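Local coordinates for protein acyl-coenzyme A oxidase 3 (Yarrowia lipolytica, PDB 5YS9) that uses bound FAD and molecular oxygen to oxidise acyl-CoA to trans-2-enoyl-CoA, releasing hydrogen peroxide, in peroxisomal fatty acid beta-oxidation, at residues R353-A364 with L585-E595; Q496-L504 with G605-V615. All coordinates share one frame; numbering follows the deposited sequence.

Contact 1: residues R353-A364 with L585-E595; sequences RRLLPLLAFTYA and LANLFTLWSIE. With FAD (flavin-adenine dinucleotide), chain D.
Pro357 sets its CB over one face of the Trp592 indole, 3.6 Å from the centroid of the five-membered ring and almost on the ring normal, a CH-pi contact. Proline suits this place because its compact ring offers aliphatic hydrogens to the indole; lacking an N-H, it cannot bond to the turn before, nor does Leu358 N make a regular bond there, and helix 349-385 is kinked here. One turn on, Phe361 and Phe589 form a T-shaped pair, with CE1 of Phe589 pointing at the middle of the Phe361 face, centroids 4.8 Å apart and planes at 69°. Phe589 reaches that far because its CG is anti to the backbone N (chi1 177°). Ala360 is small enough to bring the backbones together, its CB lying 3.5 Å from Leu585 O. Leu585 divides its two branches, CD1 over the Tyr363 ring, 3.5 Å from its centroid, and CD2 beside Ala360.

At the other end Arg353 grips Glu595 end-on: NH1 gives OE1 a bond of 2.8 Å and NH2 gives OE2 one of 3.1 Å, both lying near the guanidinium plane. Asn620 and Thr616 of helix 609-628 hold the arginine and the carboxylate in turn, while Tyr633 O takes the hydroxyl of Tyr363. Next to Arg353, Arg354 turns away to the cofactor, where its NH1 bonds FAD O3B.

The axes of segments 353-364 and 585-595 cross at -112°, 8.4 Å apart at their closest. The buried ion pair, each charge probably stabilised by the other, fastens one end of an otherwise apolar crossing, beside the arginine that reaches the FAD ribose.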
loop_
_atom_site.group_PDB
_atom_site.type_symbol
_atom_site.label_atom_id
_atom_site.label_comp_id
_atom_site.label_asym_id
_atom_site.label_seq_id
_atom_site.Cartn_x
_atom_site.Cartn_y
_atom_site.Cartn_z
ATOM N N ARG A 353 -11.347 -14.954 6.574
ATOM C CA ARG A 353 -9.949 -15.180 6.220
ATOM C C ARG A 353 -9.171 -13.906 5.939
ATOM O O ARG A 353 -7.996 -13.822 6.214
ATOM C CB ARG A 353 -9.833 -16.121 5.033
ATOM C CG ARG A 353 -9.942 -17.579 5.394
ATOM C CD ARG A 353 -10.023 -18.422 4.151
ATOM N NE ARG A 353 -9.821 -19.825 4.434
ATOM C CZ ARG A 353 -8.637 -20.393 4.554
ATOM N NH1 ARG A 353 -7.543 -19.679 4.411
ATOM N NH2 ARG A 353 -8.553 -21.673 4.808
ATOM N N ARG A 354 -9.818 -12.939 5.320
ATOM C CA ARG A 354 -9.193 -11.651 5.088
ATOM C C ARG A 354 -8.852 -10.895 6.358
ATOM O O ARG A 354 -7.812 -10.282 6.432
ATOM C CB ARG A 354 -10.087 -10.770 4.233
ATOM C CG ARG A 354 -10.359 -11.298 2.848
ATOM C CD ARG A 354 -10.181 -10.195 1.833
ATOM N NE ARG A 354 -11.453 -9.712 1.340
ATOM C CZ ARG A 354 -11.731 -8.444 1.103
ATOM N NH1 ARG A 354 -12.919 -8.118 0.659
ATOM N NH2 ARG A 354 -10.823 -7.517 1.303
ATOM N N LEU A 355 -9.742 -10.901 7.336
ATOM C CA LEU A 355 -9.567 -10.056 8.500
ATOM C C LEU A 355 -9.178 -10.729 9.796
ATOM O O LEU A 355 -8.419 -10.185 10.568
ATOM C CB LEU A 355 -10.822 -9.227 8.737
ATOM C CG LEU A 355 -11.310 -8.305 7.630
ATOM C CD1 LEU A 355 -12.573 -7.607 8.077
ATOM C CD2 LEU A 355 -10.243 -7.303 7.246
ATOM N N LEU A 356 -9.708 -11.906 10.061
ATOM C CA LEU A 356 -9.494 -12.496 11.406
ATOM C C LEU A 356 -8.023 -12.877 11.716
ATOM O O LEU A 356 -7.590 -12.708 12.854
ATOM C CB LEU A 356 -10.443 -13.651 11.666
ATOM C CG LEU A 356 -11.917 -13.247 11.645
ATOM C CD1 LEU A 356 -12.786 -14.474 11.903
ATOM C CD2 LEU A 356 -12.284 -12.140 12.622
ATOM N N PRO A 357 -7.253 -13.338 10.698
ATOM C CA PRO A 357 -5.827 -13.611 10.900
ATOM C C PRO A 357 -5.043 -12.351 11.243
ATOM O O PRO A 357 -4.106 -12.398 12.055
ATOM C CB PRO A 357 -5.381 -14.184 9.561
ATOM C CG PRO A 357 -6.605 -14.795 8.993
ATOM C CD PRO A 357 -7.715 -13.864 9.400
ATOM N N LEU A 358 -5.486 -11.229 10.675
ATOM C CA LEU A 358 -4.829 -9.966 10.870
ATOM C C LEU A 358 -5.166 -9.431 12.249
ATOM O O LEU A 358 -4.336 -8.788 12.870
ATOM C CB LEU A 358 -5.208 -8.985 9.755
ATOM C CG LEU A 358 -4.919 -9.491 8.309
ATOM C CD1 LEU A 358 -5.321 -8.523 7.214
ATOM C CD2 LEU A 358 -3.452 -9.782 8.163
ATOM N N LEU A 359 -6.383 -9.694 12.716
ATOM C CA LEU A 359 -6.757 -9.452 14.107
ATOM C C LEU A 359 -5.853 -10.291 14.996
ATOM O O LEU A 359 -5.387 -9.819 15.992
ATOM C CB LEU A 359 -8.243 -9.784 14.371
ATOM C CG LEU A 359 -8.658 -9.796 15.852
ATOM C CD1 LEU A 359 -8.722 -8.378 16.389
ATOM C CD2 LEU A 359 -9.960 -10.563 16.162
ATOM N N ALA A 360 -5.627 -11.534 14.628
ATOM C CA ALA A 360 -4.711 -12.372 15.364
ATOM C C ALA A 360 -3.295 -11.824 15.285
ATOM O O ALA A 360 -2.591 -11.786 16.267
ATOM C CB ALA A 360 -4.779 -13.787 14.841
ATOM N N PHE A 361 -2.909 -11.363 14.109
ATOM C CA PHE A 361 -1.591 -10.816 13.885
ATOM C C PHE A 361 -1.348 -9.590 14.740
ATOM O O PHE A 361 -0.269 -9.405 15.250
ATOM C CB PHE A 361 -1.446 -10.444 12.417
ATOM C CG PHE A 361 -0.076 -10.644 11.868
ATOM C CD1 PHE A 361 1.028 -10.224 12.560
ATOM C CD2 PHE A 361 0.099 -11.237 10.645
ATOM C CE1 PHE A 361 2.280 -10.400 12.049
ATOM C CE2 PHE A 361 1.346 -11.412 10.121
ATOM C CZ PHE A 361 2.438 -11.001 10.827
ATOM N N THR A 362 -2.342 -8.729 14.867
ATOM C CA THR A 362 -2.170 -7.533 15.673
ATOM C C THR A 362 -1.953 -7.822 17.151
ATOM O O THR A 362 -1.114 -7.213 17.760
ATOM C CB THR A 362 -3.168 -6.385 15.351
ATOM O OG1 THR A 362 -3.710 -5.837 16.549
ATOM C CG2 THR A 362 -4.259 -6.837 14.440
ATOM N N TYR A 363 -2.665 -8.793 17.698
ATOM C CA TYR A 363 -2.453 -9.206 19.078
ATOM C C TYR A 363 -1.043 -9.735 19.233
ATOM O O TYR A 363 -0.381 -9.469 20.218
ATOM C CB TYR A 363 -3.412 -10.328 19.453
ATOM C CG TYR A 363 -4.713 -9.909 20.082
ATOM C CD1 TYR A 363 -5.602 -9.093 19.406
ATOM C CD2 TYR A 363 -5.069 -10.352 21.342
ATOM C CE1 TYR A 363 -6.795 -8.718 19.975
ATOM C CE2 TYR A 363 -6.262 -9.983 21.910
ATOM C CZ TYR A 363 -7.119 -9.167 21.222
ATOM O OH TYR A 363 -8.303 -8.801 21.790
ATOM N N ALA A 364 -0.608 -10.499 18.242
ATOM C CA ALA A 364 0.707 -11.109 18.207
ATOM C C ALA A 364 1.825 -10.083 18.179
ATOM O O ALA A 364 2.861 -10.267 18.796
ATOM C CB ALA A 364 0.819 -12.040 17.019
ATOM N N LEU A 585 -7.201 -17.488 19.004
ATOM C CA LEU A 585 -6.508 -16.464 18.212
ATOM C C LEU A 585 -5.147 -16.948 17.757
ATOM O O LEU A 585 -4.836 -16.865 16.564
ATOM C CB LEU A 585 -6.278 -15.161 18.999
ATOM C CG LEU A 585 -7.206 -13.971 18.787
ATOM C CD1 LEU A 585 -6.543 -12.722 19.371
ATOM C CD2 LEU A 585 -7.552 -13.749 17.314
ATOM N N ALA A 586 -4.352 -17.427 18.733
ATOM C CA ALA A 586 -2.958 -17.869 18.493
ATOM C C ALA A 586 -2.883 -19.000 17.460
ATOM O O ALA A 586 -2.087 -18.952 16.518
ATOM C CB ALA A 586 -2.289 -18.280 19.796
ATOM N N ASN A 587 -3.765 -19.976 17.601
ATOM C CA ASN A 587 -3.832 -21.087 16.625
ATOM C C ASN A 587 -4.163 -20.630 15.249
ATOM O O ASN A 587 -3.580 -21.141 14.305
ATOM C CB ASN A 587 -4.825 -22.169 17.055
ATOM C CG ASN A 587 -4.283 -23.042 18.174
ATOM O OD1 ASN A 587 -3.257 -22.741 18.800
ATOM N ND2 ASN A 587 -4.954 -24.141 18.402
ATOM N N LEU A 588 -5.073 -19.654 15.136
ATOM C CA LEU A 588 -5.439 -19.071 13.823
ATOM C C LEU A 588 -4.222 -18.385 13.243
ATOM O O LEU A 588 -3.823 -18.681 12.122
ATOM C CB LEU A 588 -6.618 -18.102 13.935
ATOM C CG LEU A 588 -7.142 -17.461 12.641
ATOM C CD1 LEU A 588 -7.404 -18.465 11.481
ATOM C CD2 LEU A 588 -8.394 -16.667 12.959
ATOM N N PHE A 589 -3.570 -17.535 14.038
ATOM C CA PHE A 589 -2.345 -16.911 13.575
ATOM C C PHE A 589 -1.392 -17.968 13.006
ATOM O O PHE A 589 -0.956 -17.883 11.844
ATOM C CB PHE A 589 -1.672 -16.094 14.688
ATOM C CG PHE A 589 -0.371 -15.495 14.276
ATOM C CD1 PHE A 589 -0.322 -14.556 13.245
ATOM C CD2 PHE A 589 0.828 -15.908 14.863
ATOM C CE1 PHE A 589 0.907 -14.029 12.822
ATOM C CE2 PHE A 589 2.048 -15.365 14.457
ATOM C CZ PHE A 589 2.083 -14.419 13.446
ATOM N N THR A 590 -1.129 -18.979 13.816
ATOM C CA THR A 590 -0.042 -19.866 13.575
ATOM C C THR A 590 -0.351 -20.799 12.393
ATOM O O THR A 590 0.519 -21.044 11.527
ATOM C CB THR A 590 0.328 -20.636 14.864
ATOM O OG1 THR A 590 0.786 -19.727 15.881
ATOM C CG2 THR A 590 1.420 -21.647 14.586
ATOM N N LEU A 591 -1.585 -21.305 12.349
ATOM C CA LEU A 591 -1.998 -22.190 11.266
ATOM C C LEU A 591 -2.191 -21.449 9.945
ATOM O O LEU A 591 -1.965 -22.000 8.863
ATOM C CB LEU A 591 -3.261 -22.901 11.674
ATOM C CG LEU A 591 -3.002 -23.920 12.809
ATOM C CD1 LEU A 591 -4.248 -24.207 13.601
ATOM C CD2 LEU A 591 -2.446 -25.219 12.226
ATOM N N TRP A 592 -2.641 -20.199 10.038
ATOM C CA TRP A 592 -2.781 -19.358 8.872
ATOM C C TRP A 592 -1.369 -19.132 8.275
ATOM O O TRP A 592 -1.159 -19.335 7.067
ATOM C CB TRP A 592 -3.540 -18.048 9.226
ATOM C CG TRP A 592 -3.477 -17.027 8.167
ATOM C CD1 TRP A 592 -4.160 -17.024 6.994
ATOM C CD2 TRP A 592 -2.658 -15.870 8.167
ATOM N NE1 TRP A 592 -3.830 -15.940 6.263
ATOM C CE2 TRP A 592 -2.903 -15.199 6.945
ATOM C CE3 TRP A 592 -1.718 -15.342 9.064
ATOM C CZ2 TRP A 592 -2.247 -14.001 6.584
ATOM C CZ3 TRP A 592 -1.044 -14.145 8.699
ATOM C CH2 TRP A 592 -1.322 -13.490 7.463
ATOM N N SER A 593 -0.413 -18.784 9.149
ATOM C CA SER A 593 0.977 -18.568 8.755
ATOM C C SER A 593 1.595 -19.772 8.068
ATOM O O SER A 593 2.393 -19.606 7.146
ATOM C CB SER A 593 1.829 -18.239 9.969
ATOM O OG SER A 593 1.383 -17.076 10.606
ATOM N N ILE A 594 1.267 -20.959 8.554
ATOM C CA ILE A 594 1.671 -22.205 7.939
ATOM C C ILE A 594 1.048 -22.350 6.564
ATOM O O ILE A 594 1.694 -22.748 5.625
ATOM C CB ILE A 594 1.280 -23.396 8.836
ATOM C CG1 ILE A 594 2.142 -23.410 10.092
ATOM C CG2 ILE A 594 1.410 -24.721 8.104
ATOM C CD1 ILE A 594 1.655 -24.325 11.184
ATOM N N GLU A 595 -0.222 -22.009 6.464
ATOM C CA GLU A 595 -0.945 -22.083 5.214
ATOM C C GLU A 595 -0.419 -21.131 4.149
ATOM O O GLU A 595 -0.379 -21.466 2.983
ATOM C CB GLU A 595 -2.421 -21.853 5.464
ATOM C CG GLU A 595 -3.278 -22.006 4.237
ATOM C CD GLU A 595 -4.701 -21.638 4.508
ATOM O OE1 GLU A 595 -4.930 -20.539 5.021
ATOM O OE2 GLU A 595 -5.583 -22.447 4.223
HETATM P PA FAD D . -19.331 -4.058 -1.145
HETATM O O1A FAD D . -19.836 -4.544 -2.449
HETATM O O2A FAD D . -20.192 -4.079 0.059
HETATM O O5B FAD D . -18.029 -4.826 -0.704
HETATM C C5B FAD D . -17.404 -4.378 0.489
HETATM C C4B FAD D . -16.426 -5.430 0.941
HETATM O O4B FAD D . -17.140 -6.629 1.210
HETATM C C3B FAD D . -15.479 -5.715 -0.196
HETATM O O3B FAD D . -14.155 -5.817 0.290
HETATM C C2B FAD D . -15.889 -7.063 -0.705
HETATM O O2B FAD D . -14.741 -7.784 -1.135
HETATM C C1B FAD D . -16.578 -7.700 0.479
HETATM N N9A FAD D . -17.631 -8.533 -0.103
HETATM C C8A FAD D . -18.768 -8.088 -0.644
HETATM N N7A FAD D . -19.494 -9.118 -1.114
HETATM C C5A FAD D . -18.810 -10.244 -0.889
HETATM C C6A FAD D . -19.003 -11.683 -1.142
HETATM N N6A FAD D . -20.109 -12.152 -1.745
HETATM N N1A FAD D . -18.034 -12.514 -0.743
HETATM C C2A FAD D . -16.930 -12.066 -0.139
HETATM N N3A FAD D . -16.682 -10.782 0.122
HETATM C C4A FAD D . -17.573 -9.847 -0.227
HETATM N N1 FAD D . -20.246 4.244 -8.554
HETATM C C2 FAD D . -20.989 4.786 -9.529
HETATM O O2 FAD D . -22.054 4.254 -9.813
HETATM N N3 FAD D . -20.620 5.861 -10.212
HETATM C C4 FAD D . -19.488 6.481 -9.971
HETATM O O4 FAD D . -19.182 7.472 -10.617
HETATM C C4X FAD D . -18.610 5.963 -8.919
HETATM N N5 FAD D . -17.447 6.546 -8.629
HETATM C C5X FAD D . -16.671 6.060 -7.657
HETATM C C6 FAD D . -15.489 6.707 -7.374
HETATM C C7 FAD D . -14.675 6.230 -6.378
HETATM C C7M FAD D . -13.385 6.926 -6.083
HETATM C C8 FAD D . -15.080 5.033 -5.615
HETATM C C8M FAD D . -14.201 4.504 -4.530
HETATM C C9 FAD D . -16.259 4.384 -5.901
HETATM C C9A FAD D . -17.080 4.860 -6.895
HETATM N N10 FAD D . -18.289 4.216 -7.197
HETATM C C10 FAD D . -19.072 4.769 -8.204
HETATM C "C1'" FAD D . -18.759 3.034 -6.473
HETATM C "C2'" FAD D . -17.910 1.775 -6.666
HETATM O "O2'" FAD D . -18.246 1.139 -7.893
HETATM C "C3'" FAD D . -18.114 0.808 -5.499
HETATM O "O3'" FAD D . -17.301 1.249 -4.432
HETATM C "C4'" FAD D . -17.735 -0.638 -5.778
HETATM O "O4'" FAD D . -18.142 -0.967 -7.098
HETATM C "C5'" FAD D . -18.454 -1.619 -4.865
HETATM O "O5'" FAD D . -17.926 -1.723 -3.552
HETATM P P FAD D . -18.877 -1.491 -2.295
HETATM O O1P FAD D . -18.457 -0.268 -1.575
HETATM O O2P FAD D . -20.273 -1.598 -2.762
HETATM O O3P FAD D . -18.565 -2.664 -1.275
#

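Contact 2: residues Q496-L504 with G605-V615; sequences QATLSGRDL and GFLQPKDIDQV
Leu499 N donates to Phe606 O, and this 3.0 Å bond joins the loop between helices 458-477 and 507-534 to the turn leading into helix 609-628. Polar groups within each segment shape the partners. Residues 499 to 502 make a type I' turn, and Arg502 NH1 forms a salt bridge with Glu512 of helix 507-534. Asp611 OD2 accepts from Gln608 N (2.9 Å), tying the first turn of helix 609-628 to the loop before it. Gly605, at positive phi, closes the preceding helix in a Schellman motif.

Phe606 carries much of the apolar contact. With CG anti to N (chi1 -164°), its ring lies under the Thr498-Leu499 peptide, Leu499 N standing 3.9 Å above the ring centre. Leu499 uses both branches: CD1 nears Phe606 CE2, and CD2 packs 3.7 Å from Leu607 CD2. Separately, Leu504 CD1 sits 4.2 Å from Val615 CG2.

Replacing Phe606 by an alanine would probably leave the Thr498-Leu499 peptide without its aromatic floor and open a gap beside Leu499 CD1. A single main-chain bond, which depends on no particular side chain, holds the loop at Leu499, and apolar packing supplies most of the remaining contact.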
loop_
_atom_site.group_PDB
_atom_site.type_symbol
_atom_site.label_atom_id
_atom_site.label_comp_id
_atom_site.label_asym_id
_atom_site.label_seq_id
_atom_site.Cartn_x
_atom_site.Cartn_y
_atom_site.Cartn_z
ATOM N N GLN A 496 15.126 -34.890 12.204
ATOM C CA GLN A 496 14.237 -36.016 11.900
ATOM C C GLN A 496 12.752 -35.629 12.051
ATOM O O GLN A 496 11.899 -36.276 11.461
ATOM C CB GLN A 496 14.504 -37.221 12.846
ATOM C CG GLN A 496 15.966 -37.580 13.159
ATOM C CD GLN A 496 16.661 -38.350 12.047
ATOM O OE1 GLN A 496 17.530 -37.821 11.343
ATOM N NE2 GLN A 496 16.289 -39.610 11.894
ATOM N N ALA A 497 12.450 -34.612 12.867
ATOM C CA ALA A 497 11.057 -34.257 13.233
ATOM C C ALA A 497 10.064 -34.159 12.055
ATOM O O ALA A 497 10.383 -33.606 10.980
ATOM C CB ALA A 497 11.035 -32.966 14.050
ATOM N N THR A 498 8.886 -34.719 12.265
ATOM C CA THR A 498 7.791 -34.686 11.310
ATOM C C THR A 498 6.512 -34.629 12.106
ATOM O O THR A 498 6.535 -34.752 13.316
ATOM C CB THR A 498 7.752 -35.903 10.373
ATOM O OG1 THR A 498 7.889 -37.102 11.132
ATOM C CG2 THR A 498 8.856 -35.829 9.360
ATOM N N LEU A 499 5.402 -34.381 11.435
ATOM C CA LEU A 499 4.132 -34.324 12.123
ATOM C C LEU A 499 3.788 -35.654 12.769
ATOM O O LEU A 499 3.391 -35.690 13.913
ATOM C CB LEU A 499 3.040 -33.927 11.148
ATOM C CG LEU A 499 1.677 -33.620 11.745
ATOM C CD1 LEU A 499 1.787 -32.529 12.785
ATOM C CD2 LEU A 499 0.700 -33.237 10.655
ATOM N N SER A 500 3.980 -36.747 12.047
ATOM C CA SER A 500 3.826 -38.083 12.611
ATOM C C SER A 500 2.473 -38.320 13.262
ATOM O O SER A 500 2.386 -38.944 14.311
ATOM C CB SER A 500 4.933 -38.363 13.619
ATOM O OG SER A 500 6.176 -37.913 13.137
ATOM N N GLY A 501 1.420 -37.808 12.640
ATOM C CA GLY A 501 0.070 -38.042 13.106
ATOM C C GLY A 501 -0.285 -37.283 14.355
ATOM O O GLY A 501 -1.286 -37.558 14.980
ATOM N N ARG A 502 0.542 -36.318 14.714
ATOM C CA ARG A 502 0.302 -35.500 15.879
ATOM C C ARG A 502 -0.818 -34.513 15.627
ATOM O O ARG A 502 -1.240 -34.300 14.503
ATOM C CB ARG A 502 1.560 -34.749 16.292
ATOM C CG ARG A 502 2.824 -35.576 16.280
ATOM C CD ARG A 502 3.567 -35.459 17.591
ATOM N NE ARG A 502 4.628 -34.455 17.583
ATOM C CZ ARG A 502 5.418 -34.176 16.554
ATOM N NH1 ARG A 502 6.344 -33.250 16.679
ATOM N NH2 ARG A 502 5.293 -34.811 15.406
ATOM N N ASP A 503 -1.323 -33.946 16.703
ATOM C CA ASP A 503 -2.374 -32.948 16.634
ATOM C C ASP A 503 -1.897 -31.559 16.212
ATOM O O ASP A 503 -1.047 -30.957 16.842
ATOM C CB ASP A 503 -3.052 -32.845 17.994
ATOM C CG ASP A 503 -4.367 -32.131 17.936
ATOM O OD1 ASP A 503 -4.923 -31.987 16.846
ATOM O OD2 ASP A 503 -4.853 -31.714 18.989
ATOM N N LEU A 504 -2.517 -31.056 15.158
ATOM C CA LEU A 504 -2.289 -29.732 14.633
ATOM C C LEU A 504 -3.005 -28.646 15.432
ATOM O O LEU A 504 -2.833 -27.466 15.132
ATOM C CB LEU A 504 -2.679 -29.675 13.151
ATOM C CG LEU A 504 -1.638 -30.358 12.270
ATOM C CD1 LEU A 504 -2.161 -30.646 10.876
ATOM C CD2 LEU A 504 -0.351 -29.521 12.200
ATOM N N GLY A 605 9.776 -31.538 4.925
ATOM C CA GLY A 605 9.221 -32.867 5.135
ATOM C C GLY A 605 8.496 -33.021 6.450
ATOM O O GLY A 605 8.186 -34.134 6.839
ATOM N N PHE A 606 8.188 -31.909 7.120
ATOM C CA PHE A 606 7.363 -31.940 8.323
ATOM C C PHE A 606 5.893 -32.313 8.033
ATOM O O PHE A 606 5.245 -32.997 8.827
ATOM C CB PHE A 606 7.396 -30.591 9.016
ATOM C CG PHE A 606 6.891 -30.623 10.439
ATOM C CD1 PHE A 606 7.716 -31.026 11.477
ATOM C CD2 PHE A 606 5.584 -30.263 10.739
ATOM C CE1 PHE A 606 7.259 -31.042 12.776
ATOM C CE2 PHE A 606 5.119 -30.289 12.042
ATOM C CZ PHE A 606 5.949 -30.676 13.062
ATOM N N LEU A 607 5.390 -31.835 6.907
ATOM C CA LEU A 607 4.039 -32.111 6.444
ATOM C C LEU A 607 4.104 -32.770 5.059
ATOM O O LEU A 607 5.065 -32.605 4.324
ATOM C CB LEU A 607 3.261 -30.799 6.313
ATOM C CG LEU A 607 2.994 -29.892 7.527
ATOM C CD1 LEU A 607 1.986 -28.801 7.170
ATOM C CD2 LEU A 607 2.495 -30.643 8.746
ATOM N N GLN A 608 3.073 -33.524 4.714
ATOM C CA GLN A 608 2.928 -34.071 3.368
ATOM C C GLN A 608 1.693 -33.397 2.723
ATOM O O GLN A 608 0.921 -32.711 3.427
ATOM C CB GLN A 608 2.773 -35.602 3.433
ATOM C CG GLN A 608 3.902 -36.371 4.143
ATOM C CD GLN A 608 3.337 -37.404 5.122
ATOM O OE1 GLN A 608 2.846 -37.062 6.217
ATOM N NE2 GLN A 608 3.360 -38.662 4.717
ATOM N N PRO A 609 1.511 -33.564 1.389
ATOM C CA PRO A 609 0.360 -33.010 0.665
ATOM C C PRO A 609 -0.982 -33.105 1.394
ATOM O O PRO A 609 -1.735 -32.139 1.409
ATOM C CB PRO A 609 0.353 -33.840 -0.600
ATOM C CG PRO A 609 1.828 -34.002 -0.890
ATOM C CD PRO A 609 2.507 -34.119 0.441
ATOM N N LYS A 610 -1.257 -34.233 2.036
ATOM C CA LYS A 610 -2.515 -34.402 2.750
ATOM C C LYS A 610 -2.589 -33.504 4.007
ATOM O O LYS A 610 -3.677 -33.138 4.430
ATOM C CB LYS A 610 -2.733 -35.882 3.128
ATOM C CG LYS A 610 -4.195 -36.338 3.144
ATOM C CD LYS A 610 -4.479 -37.436 4.185
ATOM C CE LYS A 610 -5.331 -38.587 3.641
ATOM N NZ LYS A 610 -4.480 -39.662 3.039
ATOM N N ASP A 611 -1.459 -33.151 4.611
ATOM C CA ASP A 611 -1.483 -32.345 5.844
ATOM C C ASP A 611 -1.819 -30.865 5.626
ATOM O O ASP A 611 -2.323 -30.206 6.528
ATOM C CB ASP A 611 -0.159 -32.468 6.583
ATOM C CG ASP A 611 0.143 -33.897 7.041
ATOM O OD1 ASP A 611 -0.776 -34.582 7.535
ATOM O OD2 ASP A 611 1.322 -34.324 6.908
ATOM N N ILE A 612 -1.557 -30.367 4.425
ATOM C CA ILE A 612 -1.925 -29.019 4.019
ATOM C C ILE A 612 -3.432 -28.876 3.933
ATOM O O ILE A 612 -3.974 -27.856 4.365
ATOM C CB ILE A 612 -1.358 -28.654 2.610
ATOM C CG1 ILE A 612 0.168 -28.823 2.549
ATOM C CG2 ILE A 612 -1.754 -27.231 2.195
ATOM C CD1 ILE A 612 0.895 -28.193 3.708
ATOM N N ASP A 613 -4.100 -29.869 3.340
ATOM C CA ASP A 613 -5.577 -29.917 3.339
ATOM C C ASP A 613 -6.099 -29.758 4.748
ATOM O O ASP A 613 -7.000 -28.963 4.970
ATOM C CB ASP A 613 -6.145 -31.227 2.773
ATOM C CG ASP A 613 -5.857 -31.411 1.300
ATOM O OD1 ASP A 613 -4.885 -30.811 0.795
ATOM O OD2 ASP A 613 -6.603 -32.172 0.643
ATOM N N GLN A 614 -5.512 -30.492 5.693
ATOM C CA GLN A 614 -5.959 -30.455 7.096
ATOM C C GLN A 614 -5.746 -29.072 7.729
ATOM O O GLN A 614 -6.614 -28.576 8.441
ATOM C CB GLN A 614 -5.270 -31.542 7.953
ATOM C CG GLN A 614 -5.926 -31.782 9.316
ATOM C CD GLN A 614 -7.365 -32.289 9.185
ATOM O OE1 GLN A 614 -7.627 -33.255 8.451
ATOM N NE2 GLN A 614 -8.306 -31.625 9.856
ATOM N N VAL A 615 -4.586 -28.475 7.452
ATOM C CA VAL A 615 -4.251 -27.119 7.869
ATOM C C VAL A 615 -5.302 -26.150 7.348
ATOM O O VAL A 615 -5.811 -25.345 8.141
ATOM C CB VAL A 615 -2.839 -26.704 7.396
ATOM C CG1 VAL A 615 -2.624 -25.202 7.506
ATOM C CG2 VAL A 615 -1.782 -27.443 8.217
#

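The two contacts lie on the same side of the chain's centre, about 19 Å apart between centres, in the helical C-terminal half. Their segments alternate along the chain: 353-364, 496-504, 585-595, then 605-615. Contact 1 crosses helix 349-385, of the C-alpha1 domain, with helix 579-596; contact 2 sets the loop before helix 507-534 against the start of helix 609-628. They meet directly where Val615 CG1 packs 3.5 Å from Leu591 O and Leu504 O lies 3.7 Å from Leu591 CD2. Helix 579-596 thus lies between the cofactor-binding helix and the outer loop, linking the FAD-bearing part to the peripheral C-terminal helices through this direct packing of Leu591 against Val615 and Leu504.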